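Local coordinates for protein thermostable carboxypeptidase 1 (Pyrococcus furiosus, PDB 1KA2) that removes amino acids one by one from the C-terminus of peptides as a cobalt-binding M32-family metallocarboxypeptidase of broad specificity, at residues Leu191-Glu205 against Tyr333-Pro347. Sequence-based numbering, arbitrary orientation.
Sequences LEEGKVPREHPLEKE and YTPEDVYLYFNIVRP
Arg-198 O is gripped by two nitrogens of one guanidinium: Arg-346 NE lies 2.7 Å from it and Arg-346 NH2 3.0 Å, both bonds weak because strongly bent. Bends at chi2 and chi3 bring NE and NH2 round to this oxygen, and NH2 also meets the syn lone pair of Glu-203 OE1 at 2.8 Å in a salt bridge. Arg-346 thus pins two parts of 191-205 at once. Next to it, Val-345 N donates to Pro-197 O (3.2 Å).

The fork of Leu-202 divides between two aromatic rings: CD2 sits over the centre of the Tyr-333 face, while CD1 and CB lie against Tyr-341. Tyr-333 OH donates to the anti lone pair of Glu-205 OE2 (2.6 Å); Tyr-341 OH bonds Asp-259 and Arg-261 N, outside both segments. The chi1 of His-200 (-163°) swings its ring toward helix 335-342, where Tyr-341 CB makes a CH-pi contact with one face; Pro-201 CD lies off-centre on the other.

Away from the metal site, the loop following helix 169-192 is therefore fastened to helix 335-342 and its C-terminal extension by CH-pi packing, with polar ties at Tyr-333 and around Arg-346 and an aliphatic patch beyond, where Leu-191 CD2 meets Pro-347 CD (3.5 Å) and Val-196 CG2 meets Val-345 CG2 (3.7 Å).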
loop_
_atom_site.group_PDB
_atom_site.type_symbol
_atom_site.label_atom_id
_atom_site.label_comp_id
_atom_site.label_asym_id
_atom_site.label_seq_id
_atom_site.Cartn_x
_atom_site.Cartn_y
_atom_site.Cartn_z
ATOM N N LEU A 191 36.969 16.929 -22.955
ATOM C CA LEU A 191 37.547 17.499 -21.748
ATOM C C LEU A 191 38.657 18.514 -21.985
ATOM O O LEU A 191 38.881 19.389 -21.150
ATOM C CB LEU A 191 38.089 16.376 -20.858
ATOM C CG LEU A 191 37.083 15.455 -20.169
ATOM C CD1 LEU A 191 37.786 14.217 -19.629
ATOM C CD2 LEU A 191 36.402 16.222 -19.049
ATOM N N GLU A 192 39.356 18.408 -23.112
ATOM C CA GLU A 192 40.456 19.328 -23.375
ATOM C C GLU A 192 40.130 20.581 -24.188
ATOM O O GLU A 192 40.899 21.540 -24.170
ATOM C CB GLU A 192 41.633 18.576 -24.018
ATOM C CG GLU A 192 41.345 17.929 -25.365
ATOM C CD GLU A 192 42.530 17.119 -25.882
ATOM O OE1 GLU A 192 42.856 16.071 -25.280
ATOM O OE2 GLU A 192 43.145 17.533 -26.889
ATOM N N GLU A 193 38.997 20.596 -24.882
ATOM C CA GLU A 193 38.652 21.775 -25.670
ATOM C C GLU A 193 37.888 22.842 -24.886
ATOM O O GLU A 193 37.590 23.918 -25.410
ATOM C CB GLU A 193 37.847 21.380 -26.910
ATOM C CG GLU A 193 37.503 22.576 -27.792
ATOM C CD GLU A 193 38.736 23.373 -28.206
ATOM O OE1 GLU A 193 39.465 22.912 -29.111
ATOM O OE2 GLU A 193 38.980 24.452 -27.619
ATOM N N GLY A 194 37.572 22.556 -23.630
ATOM C CA GLY A 194 36.847 23.527 -22.836
ATOM C C GLY A 194 35.456 23.740 -23.395
ATOM O O GLY A 194 34.746 24.653 -22.977
ATOM N N LYS A 195 35.071 22.898 -24.352
ATOM C CA LYS A 195 33.748 22.984 -24.961
ATOM C C LYS A 195 32.717 23.139 -23.845
ATOM O O LYS A 195 32.422 24.255 -23.409
ATOM C CB LYS A 195 33.450 21.716 -25.771
ATOM C CG LYS A 195 34.280 21.551 -27.042
ATOM C CD LYS A 195 33.867 22.553 -28.112
ATOM C CE LYS A 195 34.679 22.379 -29.387
ATOM N NZ LYS A 195 34.593 20.994 -29.932
ATOM N N VAL A 196 32.176 22.016 -23.382
ATOM C CA VAL A 196 31.193 22.041 -22.307
ATOM C C VAL A 196 31.929 22.188 -20.979
ATOM O O VAL A 196 33.042 21.685 -20.817
ATOM C CB VAL A 196 30.347 20.753 -22.294
ATOM C CG1 VAL A 196 29.499 20.678 -23.559
ATOM C CG2 VAL A 196 31.252 19.541 -22.188
ATOM N N PRO A 197 31.324 22.894 -20.017
ATOM C CA PRO A 197 31.951 23.095 -18.707
ATOM C C PRO A 197 31.896 21.876 -17.788
ATOM O O PRO A 197 31.119 20.946 -18.006
ATOM C CB PRO A 197 31.181 24.286 -18.145
ATOM C CG PRO A 197 29.809 24.072 -18.694
ATOM C CD PRO A 197 30.080 23.677 -20.131
ATOM N N ARG A 198 32.729 21.891 -16.759
ATOM C CA ARG A 198 32.780 20.797 -15.808
ATOM C C ARG A 198 31.857 21.063 -14.629
ATOM O O ARG A 198 31.651 20.196 -13.778
ATOM C CB ARG A 198 34.209 20.601 -15.307
ATOM C CG ARG A 198 35.200 20.130 -16.358
ATOM C CD ARG A 198 36.464 19.661 -15.663
ATOM N NE ARG A 198 37.439 19.069 -16.566
ATOM C CZ ARG A 198 38.437 18.292 -16.157
ATOM N NH1 ARG A 198 38.572 18.022 -14.865
ATOM N NH2 ARG A 198 39.301 17.790 -17.030
ATOM N N GLU A 199 31.307 22.272 -14.584
ATOM C CA GLU A 199 30.395 22.671 -13.517
ATOM C C GLU A 199 29.575 23.867 -13.981
ATOM O O GLU A 199 29.865 24.458 -15.023
ATOM C CB GLU A 199 31.179 23.041 -12.260
ATOM C CG GLU A 199 32.120 24.207 -12.461
ATOM C CD GLU A 199 32.895 24.550 -11.208
ATOM O OE1 GLU A 199 33.710 25.499 -11.263
ATOM O OE2 GLU A 199 32.688 23.873 -10.174
ATOM N N HIS A 200 28.549 24.220 -13.212
ATOM C CA HIS A 200 27.689 25.340 -13.559
ATOM C C HIS A 200 27.147 25.973 -12.279
ATOM O O HIS A 200 26.871 25.272 -11.302
ATOM C CB HIS A 200 26.525 24.858 -14.428
ATOM C CG HIS A 200 25.820 25.959 -15.154
ATOM N ND1 HIS A 200 26.239 26.428 -16.380
ATOM C CD2 HIS A 200 24.766 26.729 -14.796
ATOM C CE1 HIS A 200 25.475 27.444 -16.744
ATOM N NE2 HIS A 200 24.576 27.647 -15.800
ATOM N N PRO A 201 26.986 27.308 -12.264
ATOM C CA PRO A 201 26.470 27.967 -11.057
ATOM C C PRO A 201 25.056 27.526 -10.660
ATOM O O PRO A 201 24.687 27.593 -9.487
ATOM C CB PRO A 201 26.566 29.460 -11.408
ATOM C CG PRO A 201 26.443 29.478 -12.906
ATOM C CD PRO A 201 27.299 28.296 -13.313
ATOM N N LEU A 202 24.280 27.064 -11.636
ATOM C CA LEU A 202 22.919 26.603 -11.383
ATOM C C LEU A 202 22.884 25.411 -10.411
ATOM O O LEU A 202 21.842 25.105 -9.829
ATOM C CB LEU A 202 22.234 26.240 -12.704
ATOM C CG LEU A 202 21.673 27.432 -13.490
ATOM C CD1 LEU A 202 21.158 26.985 -14.859
ATOM C CD2 LEU A 202 20.552 28.078 -12.672
ATOM N N GLU A 203 24.028 24.757 -10.233
ATOM C CA GLU A 203 24.129 23.628 -9.315
ATOM C C GLU A 203 23.973 24.092 -7.873
ATOM O O GLU A 203 23.568 23.315 -7.005
ATOM C CB GLU A 203 25.487 22.937 -9.432
ATOM C CG GLU A 203 25.815 22.372 -10.788
ATOM C CD GLU A 203 27.002 21.432 -10.732
ATOM O OE1 GLU A 203 27.462 20.997 -11.807
ATOM O OE2 GLU A 203 27.470 21.120 -9.612
ATOM N N LYS A 204 24.299 25.354 -7.616
ATOM C CA LYS A 204 24.220 25.890 -6.261
ATOM C C LYS A 204 22.905 26.581 -5.943
ATOM O O LYS A 204 22.566 26.790 -4.779
ATOM C CB LYS A 204 25.389 26.847 -6.015
ATOM C CG LYS A 204 26.751 26.149 -6.039
ATOM C CD LYS A 204 27.917 27.120 -5.863
ATOM C CE LYS A 204 29.245 26.366 -5.882
ATOM N NZ LYS A 204 30.419 27.275 -5.826
ATOM N N GLU A 205 22.149 26.921 -6.974
ATOM C CA GLU A 205 20.881 27.584 -6.755
ATOM C C GLU A 205 19.925 26.709 -5.936
ATOM O O GLU A 205 19.620 25.578 -6.314
ATOM C CB GLU A 205 20.252 27.958 -8.100
ATOM C CG GLU A 205 21.095 28.923 -8.957
ATOM C CD GLU A 205 21.353 30.277 -8.291
ATOM O OE1 GLU A 205 20.754 30.562 -7.236
ATOM O OE2 GLU A 205 22.160 31.070 -8.833
ATOM N N TYR A 333 19.466 33.526 -15.723
ATOM C CA TYR A 333 20.000 32.576 -16.690
ATOM C C TYR A 333 19.191 32.481 -17.977
ATOM O O TYR A 333 17.991 32.767 -18.006
ATOM C CB TYR A 333 20.133 31.179 -16.069
ATOM C CG TYR A 333 20.919 31.149 -14.782
ATOM C CD1 TYR A 333 20.299 31.420 -13.561
ATOM C CD2 TYR A 333 22.289 30.873 -14.785
ATOM C CE1 TYR A 333 21.024 31.416 -12.368
ATOM C CE2 TYR A 333 23.023 30.868 -13.595
ATOM C CZ TYR A 333 22.384 31.137 -12.395
ATOM O OH TYR A 333 23.099 31.109 -11.225
ATOM N N THR A 334 19.867 32.065 -19.044
ATOM C CA THR A 334 19.231 31.921 -20.352
ATOM C C THR A 334 19.042 30.438 -20.653
ATOM O O THR A 334 19.570 29.581 -19.940
ATOM C CB THR A 334 20.118 32.496 -21.455
ATOM O OG1 THR A 334 21.147 31.548 -21.767
ATOM C CG2 THR A 334 20.760 33.790 -20.982
ATOM N N PRO A 335 18.279 30.111 -21.709
ATOM C CA PRO A 335 18.059 28.707 -22.066
ATOM C C PRO A 335 19.344 27.946 -22.421
ATOM O O PRO A 335 19.395 26.718 -22.292
ATOM C CB PRO A 335 17.066 28.787 -23.235
ATOM C CG PRO A 335 17.230 30.179 -23.752
ATOM C CD PRO A 335 17.415 30.990 -22.510
ATOM N N GLU A 336 20.372 28.668 -22.870
ATOM C CA GLU A 336 21.651 28.031 -23.200
ATOM C C GLU A 336 22.323 27.672 -21.880
ATOM O O GLU A 336 22.996 26.650 -21.766
ATOM C CB GLU A 336 22.563 28.974 -23.999
ATOM C CG GLU A 336 22.703 28.631 -25.485
ATOM C CD GLU A 336 23.404 27.297 -25.744
ATOM O OE1 GLU A 336 24.561 27.124 -25.304
ATOM O OE2 GLU A 336 22.797 26.422 -26.402
ATOM N N ASP A 337 22.136 28.528 -20.886
ATOM C CA ASP A 337 22.699 28.297 -19.565
ATOM C C ASP A 337 22.109 27.014 -18.999
ATOM O O ASP A 337 22.796 26.242 -18.337
ATOM C CB ASP A 337 22.370 29.464 -18.631
ATOM C CG ASP A 337 23.387 30.585 -18.713
ATOM O OD1 ASP A 337 23.048 31.722 -18.317
ATOM O OD2 ASP A 337 24.525 30.325 -19.157
ATOM N N VAL A 338 20.825 26.795 -19.264
ATOM C CA VAL A 338 20.159 25.599 -18.780
ATOM C C VAL A 338 20.673 24.418 -19.580
ATOM O O VAL A 338 20.892 23.337 -19.034
ATOM C CB VAL A 338 18.618 25.699 -18.922
ATOM C CG1 VAL A 338 17.967 24.419 -18.410
ATOM C CG2 VAL A 338 18.095 26.912 -18.132
ATOM N N TYR A 339 20.881 24.629 -20.877
ATOM C CA TYR A 339 21.391 23.558 -21.715
ATOM C C TYR A 339 22.753 23.075 -21.216
ATOM O O TYR A 339 22.907 21.900 -20.891
ATOM C CB TYR A 339 21.535 23.997 -23.172
ATOM C CG TYR A 339 22.012 22.863 -24.042
ATOM C CD1 TYR A 339 21.138 21.852 -24.438
ATOM C CD2 TYR A 339 23.356 22.747 -24.398
ATOM C CE1 TYR A 339 21.592 20.749 -25.165
ATOM C CE2 TYR A 339 23.821 21.646 -25.120
ATOM C CZ TYR A 339 22.938 20.652 -25.500
ATOM O OH TYR A 339 23.394 19.557 -26.205
ATOM N N LEU A 340 23.738 23.973 -21.160
ATOM C CA LEU A 340 25.082 23.606 -20.706
ATOM C C LEU A 340 25.032 22.926 -19.333
ATOM O O LEU A 340 25.772 21.983 -19.059
ATOM C CB LEU A 340 25.985 24.851 -20.654
ATOM C CG LEU A 340 26.261 25.559 -21.996
ATOM C CD1 LEU A 340 27.025 26.854 -21.748
ATOM C CD2 LEU A 340 27.058 24.641 -22.930
ATOM N N TYR A 341 24.143 23.416 -18.478
ATOM C CA TYR A 341 23.953 22.874 -17.139
ATOM C C TYR A 341 23.524 21.405 -17.238
ATOM O O TYR A 341 24.122 20.533 -16.603
ATOM C CB TYR A 341 22.894 23.725 -16.431
ATOM C CG TYR A 341 22.379 23.209 -15.114
ATOM C CD1 TYR A 341 23.250 22.756 -14.121
ATOM C CD2 TYR A 341 21.011 23.226 -14.837
ATOM C CE1 TYR A 341 22.770 22.334 -12.886
ATOM C CE2 TYR A 341 20.518 22.809 -13.608
ATOM C CZ TYR A 341 21.401 22.365 -12.634
ATOM O OH TYR A 341 20.906 21.969 -11.410
ATOM N N PHE A 342 22.515 21.135 -18.065
ATOM C CA PHE A 342 21.998 19.777 -18.253
ATOM C C PHE A 342 22.976 18.820 -18.932
ATOM O O PHE A 342 22.759 17.612 -18.933
ATOM C CB PHE A 342 20.719 19.812 -19.101
ATOM C CG PHE A 342 19.455 20.061 -18.319
ATOM C CD1 PHE A 342 19.474 20.783 -17.133
ATOM C CD2 PHE A 342 18.231 19.603 -18.803
ATOM C CE1 PHE A 342 18.297 21.047 -16.446
ATOM C CE2 PHE A 342 17.049 19.863 -18.124
ATOM C CZ PHE A 342 17.085 20.587 -16.942
ATOM N N ASN A 343 24.046 19.351 -19.513
ATOM C CA ASN A 343 24.997 18.511 -20.230
ATOM C C ASN A 343 26.437 18.610 -19.779
ATOM O O ASN A 343 27.343 18.231 -20.512
ATOM C CB ASN A 343 24.917 18.824 -21.719
ATOM C CG ASN A 343 23.644 18.312 -22.349
ATOM O OD1 ASN A 343 23.624 17.236 -22.925
ATOM N ND2 ASN A 343 22.566 19.078 -22.225
ATOM N N ILE A 344 26.654 19.118 -18.576
ATOM C CA ILE A 344 28.002 19.225 -18.058
ATOM C C ILE A 344 28.707 17.877 -18.195
ATOM O O ILE A 344 28.067 16.820 -18.237
ATOM C CB ILE A 344 27.975 19.664 -16.585
ATOM C CG1 ILE A 344 27.655 21.156 -16.513
ATOM C CG2 ILE A 344 29.300 19.356 -15.911
ATOM C CD1 ILE A 344 27.661 21.715 -15.123
ATOM N N VAL A 345 30.029 17.922 -18.306
ATOM C CA VAL A 345 30.824 16.707 -18.417
ATOM C C VAL A 345 31.995 16.861 -17.476
ATOM O O VAL A 345 32.755 17.817 -17.578
ATOM C CB VAL A 345 31.346 16.480 -19.838
ATOM C CG1 VAL A 345 32.268 15.264 -19.857
ATOM C CG2 VAL A 345 30.180 16.266 -20.789
ATOM N N ARG A 346 32.128 15.924 -16.546
ATOM C CA ARG A 346 33.206 15.999 -15.581
ATOM C C ARG A 346 33.499 14.668 -14.912
ATOM O O ARG A 346 32.668 14.121 -14.192
ATOM C CB ARG A 346 32.871 17.065 -14.529
ATOM C CG ARG A 346 33.281 16.734 -13.110
ATOM C CD ARG A 346 32.054 16.723 -12.209
ATOM N NE ARG A 346 31.477 18.056 -12.066
ATOM C CZ ARG A 346 30.253 18.301 -11.605
ATOM N NH1 ARG A 346 29.459 17.300 -11.241
ATOM N NH2 ARG A 346 29.821 19.552 -11.504
ATOM N N PRO A 347 34.687 14.110 -15.169
ATOM C CA PRO A 347 34.995 12.835 -14.524
ATOM C C PRO A 347 34.981 13.118 -13.026
ATOM O O PRO A 347 35.491 14.149 -12.583
ATOM C CB PRO A 347 36.387 12.497 -15.069
ATOM C CG PRO A 347 36.973 13.843 -15.398
ATOM C CD PRO A 347 35.801 14.558 -16.022
#